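Local coordinates for protein beta-hexosaminidase (PDB 6JTJ) that probably cleaves terminal beta-1,4-linked N-acetylglucosamine from peptidoglycan fragments during cell-wall recycling, as a NagZ-type glycoside hydrolase of family 3, at residues R77-N81 against I82-K86; E360-Q363 against A364-T368. All blocks are in the same frame, centred on the assembly; numbering follows the deposited sequence.

Contact 1: residues R77-N81 against I82-K86; sequences RNFQN and IEQLK
The carboxamide of Gln84, in the first turn of a helix, reaches back and binds backbone atoms of three residues just before it, Asn78, Gln80 and Asn81. Its OE1 accepts from Gln80 N at 2.7 Å, a donor standing well above the carbonyl plane, and from Asn81 N at 3.3 Å, which lies in that plane. NE2 gives a hydrogen to Asn78 O at 2.9 Å and is shared with Phe54 O. Glutamine suits the place because one amide serves both backbone donors and a backbone acceptor. With CG anti to the backbone N (chi1 161°) and a bend at chi2 (-85°), the amide turns onto the loop instead of following the helix. There it stands nearly perpendicular to the amide of Gln80.

Asn81 is the N-cap, its OD1 taking Gln84 N at 2.9 Å in an almost straight bond (172°); with Asn81 N bound to Gln84 OE1 this is a reciprocal capping box. A short asparagine side chain can bend back to a helical N-H in this way. Water 1 donates weakly to the same OD1 and accepts from Glu83 N. Leu85 CD2 packs obliquely on the Phe79 ring, 3.9 Å from CE1, while Asn81 N sits over the centre of one ring face.

Phe79 also stacks with Phe114, and Asn78 OD1 accepts from Phe75 N. The loop leads from strand 69-74 into helix 82-94, whose residue Lys86 touches helix 359-367.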
loop_
_atom_site.group_PDB
_atom_site.type_symbol
_atom_site.label_atom_id
_atom_site.label_comp_id
_atom_site.label_asym_id
_atom_site.label_seq_id
_atom_site.Cartn_x
_atom_site.Cartn_y
_atom_site.Cartn_z
ATOM N N ARG C 77 15.553 9.287 -1.086
ATOM C CA ARG C 77 16.069 10.575 -0.600
ATOM C C ARG C 77 17.581 10.567 -0.375
ATOM O O ARG C 77 18.192 11.623 -0.231
ATOM C CB ARG C 77 15.388 10.981 0.712
ATOM C CG ARG C 77 15.701 10.065 1.878
ATOM C CD ARG C 77 15.150 10.610 3.177
ATOM N NE ARG C 77 15.732 9.875 4.298
ATOM C CZ ARG C 77 15.177 8.821 4.886
ATOM N NH1 ARG C 77 13.986 8.369 4.498
ATOM N NH2 ARG C 77 15.802 8.227 5.892
ATOM N N ASN C 78 18.178 9.381 -0.342
ATOM C CA ASN C 78 19.619 9.248 -0.194
ATOM C C ASN C 78 20.327 9.132 -1.533
ATOM O O ASN C 78 21.538 8.903 -1.571
ATOM C CB ASN C 78 19.951 8.018 0.644
ATOM C CG ASN C 78 19.240 8.007 1.964
ATOM O OD1 ASN C 78 18.499 7.073 2.273
ATOM N ND2 ASN C 78 19.450 9.049 2.768
ATOM N N PHE C 79 19.595 9.301 -2.634
ATOM C CA PHE C 79 20.164 9.049 -3.945
ATOM C C PHE C 79 20.072 10.261 -4.861
ATOM O O PHE C 79 18.983 10.761 -5.151
ATOM C CB PHE C 79 19.473 7.877 -4.621
ATOM C CG PHE C 79 20.066 7.515 -5.942
ATOM C CD1 PHE C 79 21.312 6.926 -5.998
ATOM C CD2 PHE C 79 19.380 7.752 -7.125
ATOM C CE1 PHE C 79 21.876 6.567 -7.210
ATOM C CE2 PHE C 79 19.928 7.394 -8.337
ATOM C CZ PHE C 79 21.184 6.805 -8.379
ATOM N N GLN C 80 21.240 10.682 -5.338
ATOM C CA GLN C 80 21.400 11.774 -6.296
ATOM C C GLN C 80 21.843 11.177 -7.628
ATOM O O GLN C 80 21.202 11.354 -8.657
ATOM C CB GLN C 80 22.463 12.725 -5.761
ATOM C CG GLN C 80 22.186 14.189 -5.973
ATOM C CD GLN C 80 23.132 15.061 -5.171
ATOM O OE1 GLN C 80 24.258 14.660 -4.844
ATOM N NE2 GLN C 80 22.685 16.272 -4.860
ATOM N N ASN C 81 22.935 10.433 -7.582
ATOM C CA ASN C 81 23.442 9.734 -8.742
ATOM C C ASN C 81 24.426 8.689 -8.254
ATOM O O ASN C 81 24.757 8.650 -7.064
ATOM C CB ASN C 81 24.135 10.722 -9.688
ATOM C CG ASN C 81 25.173 11.581 -8.977
ATOM O OD1 ASN C 81 26.159 11.075 -8.440
ATOM N ND2 ASN C 81 24.955 12.881 -8.978
ATOM N N ILE C 82 24.916 7.878 -9.179
ATOM C CA ILE C 82 25.777 6.752 -8.838
ATOM C C ILE C 82 27.066 7.149 -8.106
ATOM O O ILE C 82 27.477 6.477 -7.164
ATOM C CB ILE C 82 26.119 5.949 -10.101
ATOM C CG1 ILE C 82 24.808 5.381 -10.701
ATOM C CG2 ILE C 82 27.183 4.903 -9.798
ATOM C CD1 ILE C 82 24.769 3.890 -10.975
ATOM N N GLU C 83 27.701 8.236 -8.534
ATOM C CA GLU C 83 28.960 8.642 -7.930
ATOM C C GLU C 83 28.744 9.157 -6.505
ATOM O O GLU C 83 29.495 8.810 -5.588
ATOM C CB GLU C 83 29.705 9.651 -8.832
ATOM C CG GLU C 83 30.275 9.012 -10.111
ATOM C CD GLU C 83 31.104 7.748 -9.854
ATOM O OE1 GLU C 83 32.060 7.799 -9.037
ATOM O OE2 GLU C 83 30.807 6.690 -10.464
ATOM N N GLN C 84 27.695 9.942 -6.298
ATOM C CA GLN C 84 27.344 10.356 -4.941
ATOM C C GLN C 84 27.042 9.136 -4.042
ATOM O O GLN C 84 27.498 9.071 -2.890
ATOM C CB GLN C 84 26.185 11.363 -4.972
ATOM C CG GLN C 84 25.431 11.535 -3.659
ATOM C CD GLN C 84 24.337 10.492 -3.474
ATOM O OE1 GLN C 84 23.730 10.037 -4.450
ATOM N NE2 GLN C 84 24.101 10.087 -2.227
ATOM N N LEU C 85 26.300 8.165 -4.576
ATOM C CA LEU C 85 25.932 6.967 -3.804
ATOM C C LEU C 85 27.173 6.198 -3.354
ATOM O O LEU C 85 27.265 5.762 -2.207
ATOM C CB LEU C 85 24.996 6.054 -4.614
ATOM C CG LEU C 85 24.494 4.765 -3.934
ATOM C CD1 LEU C 85 23.733 5.095 -2.663
ATOM C CD2 LEU C 85 23.623 3.939 -4.873
ATOM N N LYS C 86 28.118 6.033 -4.269
ATOM C CA LYS C 86 29.386 5.368 -3.958
ATOM C C LYS C 86 30.136 6.065 -2.839
ATOM O O LYS C 86 30.693 5.413 -1.970
ATOM C CB LYS C 86 30.269 5.303 -5.195
ATOM C CG LYS C 86 29.778 4.306 -6.223
ATOM C CD LYS C 86 30.482 4.495 -7.556
ATOM C CE LYS C 86 30.375 3.243 -8.398
ATOM N NZ LYS C 86 30.674 3.499 -9.828
HETATM O O HOH W 1 26.841 9.444 -10.671
#

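Contact 2: residues E360-Q363 against A364-T368; sequences EAVQ and AVMQT
Backbone hydrogen bonds join 360-363 to 364-368 as consecutive turns of one helix. Ala364 N donates to Glu360 O, Val365 N to Ala361 O and Met366 N to Val362 O, each 3.0 Å long. The next bond, Gln367 N to Gln363 O, is weak at 3.4 Å, with an N-H...O angle of only 137°. The same N-H also bonds Ala364 O at 3.1 Å, three residues back.

Apolar contact is confined to one side. Val362 CG1 lies 4.3 Å from Met366 SD and 4.4 Å from Val365 CG1, loose packing along a single face. The branched valines and the long, flexible methionine suit this face, which rests on Thr152 of helix 136-155; Val362 and Met366 also meet Ala156. Val365 holds CG1 between its backbone N and carbonyl carbon (chi1 77°), which brings that methyl to 3.2 Å from Val362 O. Glu360 and Gln367 are polar, as suits exposed positions, and Gln363 touches Lys86 of helix 82-94.

Thr368 supplies the side-chain bond: its OG1 donates to Val365 O at 2.7 Å, in the carbonyl plane, and that oxygen accepts Thr368 N as well. The hydroxyl, weakly bonded to Phe371 N, also serves as N-cap of helix 369-382. Threonine is a common N-cap residue; here it stands where helix 359-367, a surface helix with one apolar face, gives way to the next.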
loop_
_atom_site.group_PDB
_atom_site.type_symbol
_atom_site.label_atom_id
_atom_site.label_comp_id
_atom_site.label_asym_id
_atom_site.label_seq_id
_atom_site.Cartn_x
_atom_site.Cartn_y
_atom_site.Cartn_z
ATOM N N GLU C 360 35.960 -3.371 -7.409
ATOM C CA GLU C 360 36.660 -3.392 -8.695
ATOM C C GLU C 360 36.152 -4.535 -9.578
ATOM O O GLU C 360 35.933 -4.355 -10.775
ATOM C CB GLU C 360 38.170 -3.502 -8.457
ATOM C CG GLU C 360 38.752 -2.255 -7.823
ATOM C CD GLU C 360 40.052 -2.501 -7.067
ATOM O OE1 GLU C 360 40.781 -3.477 -7.384
ATOM O OE2 GLU C 360 40.342 -1.703 -6.157
ATOM N N ALA C 361 35.974 -5.718 -8.987
ATOM C CA ALA C 361 35.446 -6.846 -9.719
ATOM C C ALA C 361 34.105 -6.481 -10.365
ATOM O O ALA C 361 33.808 -6.883 -11.486
ATOM C CB ALA C 361 35.300 -8.055 -8.813
ATOM N N VAL C 362 33.274 -5.745 -9.640
ATOM C CA VAL C 362 31.966 -5.399 -10.160
ATOM C C VAL C 362 32.039 -4.382 -11.319
ATOM O O VAL C 362 31.356 -4.546 -12.330
ATOM C CB VAL C 362 31.052 -4.843 -9.074
ATOM C CG1 VAL C 362 29.729 -4.554 -9.719
ATOM C CG2 VAL C 362 30.850 -5.835 -7.930
ATOM N N GLN C 363 32.869 -3.349 -11.180
ATOM C CA GLN C 363 33.082 -2.401 -12.296
ATOM C C GLN C 363 33.601 -3.141 -13.556
ATOM O O GLN C 363 33.154 -2.897 -14.681
ATOM C CB GLN C 363 34.036 -1.285 -11.897
ATOM C CG GLN C 363 33.573 -0.243 -10.831
ATOM C CD GLN C 363 34.692 0.778 -10.666
ATOM O OE1 GLN C 363 35.847 0.433 -10.900
ATOM N NE2 GLN C 363 34.372 2.037 -10.337
ATOM N N ALA C 364 34.479 -4.116 -13.365
ATOM C CA ALA C 364 34.940 -4.928 -14.493
ATOM C C ALA C 364 33.770 -5.678 -15.163
ATOM O O ALA C 364 33.616 -5.683 -16.395
ATOM C CB ALA C 364 36.023 -5.911 -14.028
ATOM N N VAL C 365 32.995 -6.405 -14.367
ATOM C CA VAL C 365 31.910 -7.246 -14.931
ATOM C C VAL C 365 30.873 -6.380 -15.671
ATOM O O VAL C 365 30.317 -6.791 -16.692
ATOM C CB VAL C 365 31.287 -8.217 -13.900
ATOM C CG1 VAL C 365 30.346 -7.466 -12.996
ATOM C CG2 VAL C 365 30.533 -9.371 -14.582
ATOM N N MET C 366 30.665 -5.156 -15.199
ATOM C CA MET C 366 29.672 -4.278 -15.820
ATOM C C MET C 366 30.098 -3.748 -17.186
ATOM O O MET C 366 29.264 -3.337 -17.978
ATOM C CB MET C 366 29.308 -3.135 -14.885
ATOM C CG MET C 366 28.458 -3.631 -13.747
ATOM S SD MET C 366 27.685 -2.360 -12.751
ATOM C CE MET C 366 28.589 -0.779 -12.801
ATOM N N GLN C 367 31.400 -3.765 -17.460
ATOM C CA GLN C 367 31.908 -3.420 -18.784
ATOM C C GLN C 367 31.773 -4.588 -19.799
ATOM O O GLN C 367 31.827 -4.373 -21.005
ATOM C CB GLN C 367 33.349 -2.883 -18.661
ATOM C CG GLN C 367 33.454 -1.470 -18.074
ATOM C CD GLN C 367 32.687 -0.390 -18.813
ATOM O OE1 GLN C 367 33.008 -0.029 -19.949
ATOM N NE2 GLN C 367 31.676 0.158 -18.146
ATOM N N THR C 368 31.545 -5.814 -19.330
ATOM C CA THR C 368 31.466 -6.962 -20.236
ATOM C C THR C 368 30.223 -6.897 -21.097
ATOM O O THR C 368 29.203 -6.344 -20.693
ATOM C CB THR C 368 31.491 -8.323 -19.499
ATOM O OG1 THR C 368 30.281 -8.517 -18.741
ATOM C CG2 THR C 368 32.731 -8.415 -18.608
#

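How the contacts relate
Contacts 1 and 2 are both local, one at a helix start and the other at a helix end, with centres about 19 Å apart on the same side of the chain's centre. They meet where Lys86 NZ, salt-bridged to Glu83 OE2, comes to 4.0 Å from Gln363 NE2, packing alone between helix 82-94 and helix 359-367. Contact 1 is nearer the substrate site: the side chain of Asn78 is about 11 Å from a bound N-acetylglucosamine and about 10 Å from that of Asp105, which lies next to a bound N-acetylglucosamine and, like Arg113, is a predicted substrate-binding residue. The side chain of Phe79 is about 6 Å from that of Arg113. Contact 2 lies at the surface, away from those sites.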